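Local coordinates for malyl-CoA lyase/beta-methylmalyl-CoA lyase (Methylobacterium extorquens, PDB 5UGR), which belongs to the HpcH/HpaI aldolase/citrate lyase family, is built on a TIM barrel, assembles from six chains and binds a magnesium ion, at residues Val107-Pro110 and Ala111-Tyr114; Tyr114-Asp117 and Val118-Gln122; Trp254-His257 and Pro258-Asp262. One frame throughout, in Å; residues are numbered along the deposited sequence.

Overall arrangement
Contacts 1 and 2 run on from one another into and along helix 110-127, sharing Tyr114, with centres about 11 Å apart. Contact 1 turns the loop after strand 101-104 into that helix, and contact 2 takes up its next turns. Contact 3 follows much later, where strand 252-255 gives way to helix 259-268; its centre is about 29 Å from that of contact 1 and about 31 Å from that of contact 2, across the centre of the chain. They therefore sample the fourth and eighth strand-to-helix passages of one eight-stranded parallel barrel. The first two also lie at subunit interfaces, whereas no other protein chain of the assembly touches contact 3, whose Trp254 lies near a bound magnesium ion.

Contact 1 (Val107-Pro110 and Ala111-Tyr114); sequences VGVP and ADVY
Asp112 turns its carboxylate back over the loop that precedes it, and OD2 takes two backbone N-H groups there. Gly108 N meets Asp112 OD2 nearly head-on at 2.9 Å, while Val109 N, 3.2 Å from the same OD2, comes from above the carboxylate plane. Asp112 CG stands beside its own backbone N (chi1 -72°), which brings the acid over these amides. Asp112 N donates to Val109 O at 3.0 Å, and Tyr114 N reaches Pro110 O at 3.1 Å as the helix sets in. On the inner side the methyls Val107 CG1 and Val113 CG2 touch at 3.8 Å, the side chains crossing at about a right angle against Val137 of strand 134-139. Within the loop and helix start the outer side is looser, Val109 CG2 lying 4.3 Å from Ala111 CB, and other subunits cover it: Tyr114 of a second subunit packs on both residues and hydrogen-bonds Asp112 OD1, and Ser2 and Phe3 of a third subunit bind the carboxylate. Accepting Val109 N while the valine side chain can return no bond, Asp112 makes the side-chain half of a capping box, probably favoured by the helix dipole, where helix 110-127 starts after the fourth TIM-barrel strand.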
loop_
_atom_site.group_PDB
_atom_site.type_symbol
_atom_site.label_atom_id
_atom_site.label_comp_id
_atom_site.label_asym_id
_atom_site.label_seq_id
_atom_site.Cartn_x
_atom_site.Cartn_y
_atom_site.Cartn_z
ATOM N N VAL A 107 18.130 -1.454 11.731
ATOM C CA VAL A 107 17.258 -0.902 10.667
ATOM C C VAL A 107 15.796 -1.319 10.930
ATOM O O VAL A 107 15.507 -2.478 11.244
ATOM C CB VAL A 107 17.708 -1.369 9.258
ATOM C CG1 VAL A 107 16.748 -0.918 8.154
ATOM C CG2 VAL A 107 19.109 -0.834 8.985
ATOM N N GLY A 108 14.903 -0.341 10.838
ATOM C CA GLY A 108 13.491 -0.561 11.169
ATOM C C GLY A 108 12.564 -0.487 9.988
ATOM O O GLY A 108 11.597 -1.222 9.931
ATOM N N VAL A 109 12.831 0.420 9.064
ATOM C CA VAL A 109 11.972 0.682 7.911
ATOM C C VAL A 109 12.844 1.001 6.683
ATOM O O VAL A 109 14.006 1.412 6.814
ATOM C CB VAL A 109 10.978 1.839 8.154
ATOM C CG1 VAL A 109 10.047 1.530 9.298
ATOM C CG2 VAL A 109 11.685 3.164 8.425
ATOM N N PRO A 110 12.320 0.824 5.469
ATOM C CA PRO A 110 13.104 1.091 4.263
ATOM C C PRO A 110 13.707 2.509 4.196
ATOM O O PRO A 110 14.830 2.693 3.704
ATOM C CB PRO A 110 12.157 0.810 3.122
ATOM C CG PRO A 110 10.993 0.218 3.666
ATOM C CD PRO A 110 11.020 0.219 5.152
ATOM N N ALA A 111 12.982 3.494 4.724
ATOM C CA ALA A 111 13.459 4.884 4.643
ATOM C C ALA A 111 14.736 5.082 5.472
ATOM O O ALA A 111 15.507 6.032 5.188
ATOM C CB ALA A 111 12.385 5.870 5.092
ATOM N N ASP A 112 14.999 4.214 6.468
ATOM C CA ASP A 112 16.283 4.285 7.182
ATOM C C ASP A 112 17.428 4.092 6.184
ATOM O O ASP A 112 18.472 4.793 6.219
ATOM C CB ASP A 112 16.376 3.200 8.282
ATOM C CG ASP A 112 15.480 3.464 9.511
ATOM O OD1 ASP A 112 15.305 4.642 9.862
ATOM O OD2 ASP A 112 15.069 2.414 10.078
ATOM N N VAL A 113 17.266 3.126 5.309
ATOM C CA VAL A 113 18.302 2.799 4.318
ATOM C C VAL A 113 18.410 3.910 3.270
ATOM O O VAL A 113 19.519 4.320 2.895
ATOM C CB VAL A 113 18.066 1.437 3.690
ATOM C CG1 VAL A 113 19.226 1.073 2.747
ATOM C CG2 VAL A 113 17.926 0.362 4.735
ATOM N N TYR A 114 17.271 4.412 2.813
ATOM C CA TYR A 114 17.220 5.542 1.895
ATOM C C TYR A 114 18.050 6.698 2.438
ATOM O O TYR A 114 18.802 7.360 1.701
ATOM C CB TYR A 114 15.778 5.915 1.595
ATOM C CG TYR A 114 15.464 6.859 0.482
ATOM C CD1 TYR A 114 15.599 8.239 0.630
ATOM C CD2 TYR A 114 15.011 6.367 -0.767
ATOM C CE1 TYR A 114 15.183 9.133 -0.370
ATOM C CE2 TYR A 114 14.616 7.243 -1.758
ATOM C CZ TYR A 114 14.679 8.617 -1.577
ATOM O OH TYR A 114 14.275 9.461 -2.581
#

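Contact 2 (Tyr114-Asp117 and Val118-Gln122); sequences YAID and VLTTQ
Thr120 and Thr121 both fold their hydroxyls back onto the preceding turn of the helix, each toward the carbonyl four residues earlier. Thr120 OG1 donates to Ile116 O at 2.8 Å, and Thr121 OG1 to Asp117 O at 2.7 Å. In both threonines OG1 sits beside the backbone N (chi1 -58° and -56°), the position from which a hydroxyl can share the carbonyl with its own amide. Each oxygen is thus gripped twice, hydroxyl and N-H arriving from opposite faces of the carbonyl plane; Thr121 N lies 2.8 Å from Asp117 O.

The side chains of these pairs pass at a slant. Ile116 CG2 rests 3.7 Å from Thr120 OG1, laying a methyl beside the hydroxyl. Asp117, with CG roughly anti to its backbone N (chi1 -156°), brings OD1 to 3.2 Å from Thr121 OG1. Arg157 ties these two residues together, forming a salt bridge with Asp117 OD1 and a hydrogen bond with Thr121 OG1, while Ser155 binds Asp117 OD2.

Beside the Asp117-Thr121 pair, and beginning nearer the helix start, Val118 CG2 approaches the Tyr114 ring obliquely, 3.9 Å from Tyr114 CD1. Phe3 of another subunit meets this ring edge-to-face and also packs on Val118.

Ile116 and Thr120 face inward onto strands 101-104 and 134-139, with Phe135 touching both. Thr120 and Leu119 also rest on Val89 of helix 85-95, so the helix joining the two strands of this beta-alpha-beta unit lies against both of them and against helix 85-95.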
loop_
_atom_site.group_PDB
_atom_site.type_symbol
_atom_site.label_atom_id
_atom_site.label_comp_id
_atom_site.label_asym_id
_atom_site.label_seq_id
_atom_site.Cartn_x
_atom_site.Cartn_y
_atom_site.Cartn_z
ATOM N N TYR A 114 17.271 4.412 2.813
ATOM C CA TYR A 114 17.220 5.542 1.895
ATOM C C TYR A 114 18.050 6.698 2.438
ATOM O O TYR A 114 18.802 7.360 1.701
ATOM C CB TYR A 114 15.778 5.915 1.595
ATOM C CG TYR A 114 15.464 6.859 0.482
ATOM C CD1 TYR A 114 15.599 8.239 0.630
ATOM C CD2 TYR A 114 15.011 6.367 -0.767
ATOM C CE1 TYR A 114 15.183 9.133 -0.370
ATOM C CE2 TYR A 114 14.616 7.243 -1.758
ATOM C CZ TYR A 114 14.679 8.617 -1.577
ATOM O OH TYR A 114 14.275 9.461 -2.581
ATOM N N ALA A 115 17.863 6.999 3.716
ATOM C CA ALA A 115 18.587 8.126 4.317
ATOM C C ALA A 115 20.078 7.991 4.192
ATOM O O ALA A 115 20.761 9.001 3.903
ATOM C CB ALA A 115 18.155 8.318 5.762
ATOM N N ILE A 116 20.587 6.783 4.464
ATOM C CA ILE A 116 22.034 6.558 4.363
ATOM C C ILE A 116 22.474 6.580 2.906
ATOM O O ILE A 116 23.593 7.016 2.594
ATOM C CB ILE A 116 22.447 5.273 5.106
ATOM C CG1 ILE A 116 21.876 5.267 6.525
ATOM C CG2 ILE A 116 23.979 5.117 5.138
ATOM C CD1 ILE A 116 22.055 6.488 7.348
ATOM N N ASP A 117 21.614 6.122 2.000
ATOM C CA ASP A 117 21.916 6.158 0.559
ATOM C C ASP A 117 22.068 7.640 0.084
ATOM O O ASP A 117 23.039 7.947 -0.614
ATOM C CB ASP A 117 20.809 5.404 -0.168
ATOM C CG ASP A 117 21.188 4.852 -1.510
ATOM O OD1 ASP A 117 22.267 5.198 -2.046
ATOM O OD2 ASP A 117 20.325 4.117 -2.079
ATOM N N VAL A 118 21.179 8.546 0.519
ATOM C CA VAL A 118 21.278 9.941 0.162
ATOM C C VAL A 118 22.671 10.469 0.589
ATOM O O VAL A 118 23.396 11.047 -0.235
ATOM C CB VAL A 118 20.171 10.754 0.815
ATOM C CG1 VAL A 118 20.411 12.235 0.603
ATOM C CG2 VAL A 118 18.782 10.370 0.231
ATOM N N LEU A 119 23.008 10.291 1.865
ATOM C CA LEU A 119 24.235 10.889 2.416
ATOM C C LEU A 119 25.448 10.293 1.726
ATOM O O LEU A 119 26.381 11.038 1.326
ATOM C CB LEU A 119 24.221 10.707 3.927
ATOM C CG LEU A 119 25.419 11.297 4.681
ATOM C CD1 LEU A 119 25.552 12.809 4.422
ATOM C CD2 LEU A 119 25.259 11.029 6.159
ATOM N N THR A 120 25.506 8.966 1.655
ATOM C CA THR A 120 26.622 8.265 1.026
ATOM C C THR A 120 26.803 8.686 -0.422
ATOM O O THR A 120 27.951 8.982 -0.866
ATOM C CB THR A 120 26.436 6.742 1.114
ATOM O OG1 THR A 120 26.322 6.346 2.506
ATOM C CG2 THR A 120 27.615 6.034 0.500
ATOM N N THR A 121 25.698 8.777 -1.153
ATOM C CA THR A 121 25.778 9.165 -2.543
ATOM C C THR A 121 26.400 10.564 -2.708
ATOM O O THR A 121 27.250 10.785 -3.600
ATOM C CB THR A 121 24.424 9.049 -3.268
ATOM O OG1 THR A 121 23.951 7.696 -3.106
ATOM C CG2 THR A 121 24.550 9.405 -4.728
ATOM N N GLN A 122 25.923 11.512 -1.911
ATOM C CA GLN A 122 26.411 12.901 -2.001
ATOM C C GLN A 122 27.901 12.958 -1.737
ATOM O O GLN A 122 28.634 13.670 -2.442
ATOM C CB GLN A 122 25.668 13.823 -1.079
ATOM C CG GLN A 122 24.213 13.999 -1.540
ATOM C CD GLN A 122 23.419 14.893 -0.645
ATOM O OE1 GLN A 122 23.978 15.533 0.263
ATOM N NE2 GLN A 122 22.092 14.913 -0.841
#

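Contact 3 (Trp254-His257 and Pro258-Asp262); sequences WAIH and PSQID
The imidazole of His257 carries Pro258 CD over one face and Ser259 at its edge. Pro258 CD makes a CH-pi contact, 3.6 Å from the centroid of the His257 ring and displaced toward the rim, and the two side chains cross at about a right angle. At the edge, ND1 of His257 lies 2.8 Å from Ser259 OG in a hydrogen bond. The same ND1 accepts Ser259 N at 3.2 Å, a capping bond to the start of the helix that comes in tilted from the ring plane. With CG opposite the backbone N (chi1 -176°), the imidazole is swung out over the residues that follow it; the ring of Phe232 also stacks on it.

The other flat group is the carboxamide of Gln260, reaching back to the strand on an extended chain. Its OE1 accepts Ile256 N at 2.9 Å, almost straight along the C=O axis. A water donates to both Gln260 OE1 and Trp254 O, so the amide oxygen has two donors, and NE2 is held by Phe229 O. Gln260 N closes the backbone turn onto His257 O at 2.9 Å. Ala255 CB touches both Gln260 CB and Ile261 CG1, 3.8 Å from each.

Trp254 turns its indole away from the helix to Phe40, edge-to-face, with NE1 bonded to Ser162; its side chain is about 6 Å from a bound magnesium ion, probably that of Asp45, Glu140 and Asp167. The arrangement is the passage from the eighth TIM-barrel strand into the helix beyond, beside the metal site.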
loop_
_atom_site.group_PDB
_atom_site.type_symbol
_atom_site.label_atom_id
_atom_site.label_comp_id
_atom_site.label_asym_id
_atom_site.label_seq_id
_atom_site.Cartn_x
_atom_site.Cartn_y
_atom_site.Cartn_z
ATOM N N TRP A 254 28.859 -14.350 11.588
ATOM C CA TRP A 254 29.809 -13.521 12.283
ATOM C C TRP A 254 30.826 -14.344 13.087
ATOM O O TRP A 254 30.514 -15.384 13.637
ATOM C CB TRP A 254 29.133 -12.551 13.247
ATOM C CG TRP A 254 28.331 -11.471 12.588
ATOM C CD1 TRP A 254 27.767 -11.458 11.329
ATOM C CD2 TRP A 254 27.924 -10.270 13.222
ATOM N NE1 TRP A 254 27.069 -10.291 11.144
ATOM C CE2 TRP A 254 27.135 -9.541 12.297
ATOM C CE3 TRP A 254 28.147 -9.743 14.479
ATOM C CZ2 TRP A 254 26.582 -8.315 12.618
ATOM C CZ3 TRP A 254 27.612 -8.539 14.807
ATOM C CH2 TRP A 254 26.816 -7.825 13.893
ATOM N N ALA A 255 32.013 -13.748 13.191
ATOM C CA ALA A 255 33.038 -14.129 14.140
ATOM C C ALA A 255 33.271 -12.927 15.065
ATOM O O ALA A 255 33.575 -11.818 14.608
ATOM C CB ALA A 255 34.323 -14.547 13.429
ATOM N N ILE A 256 33.128 -13.164 16.344
ATOM C CA ILE A 256 33.408 -12.123 17.344
ATOM C C ILE A 256 34.573 -12.531 18.242
ATOM O O ILE A 256 34.896 -11.824 19.205
ATOM C CB ILE A 256 32.157 -11.687 18.155
ATOM C CG1 ILE A 256 31.537 -12.832 18.922
ATOM C CG2 ILE A 256 31.099 -11.020 17.266
ATOM C CD1 ILE A 256 30.560 -12.334 19.994
ATOM N N HIS A 257 35.202 -13.645 17.919
ATOM C CA HIS A 257 36.458 -14.118 18.543
ATOM C C HIS A 257 37.237 -14.785 17.443
ATOM O O HIS A 257 36.649 -15.442 16.561
ATOM C CB HIS A 257 36.122 -15.129 19.607
ATOM C CG HIS A 257 37.299 -15.610 20.382
ATOM N ND1 HIS A 257 38.062 -16.706 20.008
ATOM C CD2 HIS A 257 37.838 -15.151 21.531
ATOM C CE1 HIS A 257 39.025 -16.886 20.891
ATOM N NE2 HIS A 257 38.916 -15.958 21.829
ATOM N N PRO A 258 38.580 -14.607 17.417
ATOM C CA PRO A 258 39.323 -15.123 16.273
ATOM C C PRO A 258 39.154 -16.608 15.953
ATOM O O PRO A 258 39.229 -17.018 14.787
ATOM C CB PRO A 258 40.790 -14.783 16.631
ATOM C CG PRO A 258 40.697 -13.648 17.578
ATOM C CD PRO A 258 39.448 -13.870 18.362
ATOM N N SER A 259 38.927 -17.418 16.974
ATOM C CA SER A 259 38.670 -18.858 16.805
ATOM C C SER A 259 37.473 -19.187 15.917
ATOM O O SER A 259 37.415 -20.236 15.312
ATOM C CB SER A 259 38.444 -19.523 18.144
ATOM O OG SER A 259 37.213 -19.103 18.777
ATOM N N GLN A 260 36.557 -18.256 15.818
ATOM C CA GLN A 260 35.351 -18.499 15.049
ATOM C C GLN A 260 35.522 -18.333 13.537
ATOM O O GLN A 260 34.720 -18.843 12.761
ATOM C CB GLN A 260 34.214 -17.652 15.560
ATOM C CG GLN A 260 33.789 -18.006 16.953
ATOM C CD GLN A 260 32.789 -17.063 17.544
ATOM O OE1 GLN A 260 32.621 -15.916 17.089
ATOM N NE2 GLN A 260 32.141 -17.500 18.609
ATOM N N ILE A 261 36.597 -17.678 13.124
ATOM C CA ILE A 261 36.845 -17.439 11.706
ATOM C C ILE A 261 36.993 -18.716 10.910
ATOM O O ILE A 261 36.314 -18.878 9.885
ATOM C CB ILE A 261 38.079 -16.542 11.498
ATOM C CG1 ILE A 261 37.861 -15.144 12.115
ATOM C CG2 ILE A 261 38.408 -16.381 10.027
ATOM C CD1 ILE A 261 39.124 -14.305 12.212
ATOM N N ASP A 262 37.842 -19.645 11.378
ATOM C CA ASP A 262 38.068 -20.887 10.635
ATOM C C ASP A 262 36.789 -21.735 10.653
ATOM O O ASP A 262 36.486 -22.445 9.679
ATOM C CB ASP A 262 39.233 -21.680 11.238
ATOM C CG ASP A 262 40.598 -21.098 10.881
ATOM O OD1 ASP A 262 40.711 -20.186 10.039
ATOM O OD2 ASP A 262 41.573 -21.543 11.504
HETATM O O HOH W 1 30.103 -15.063 16.405
#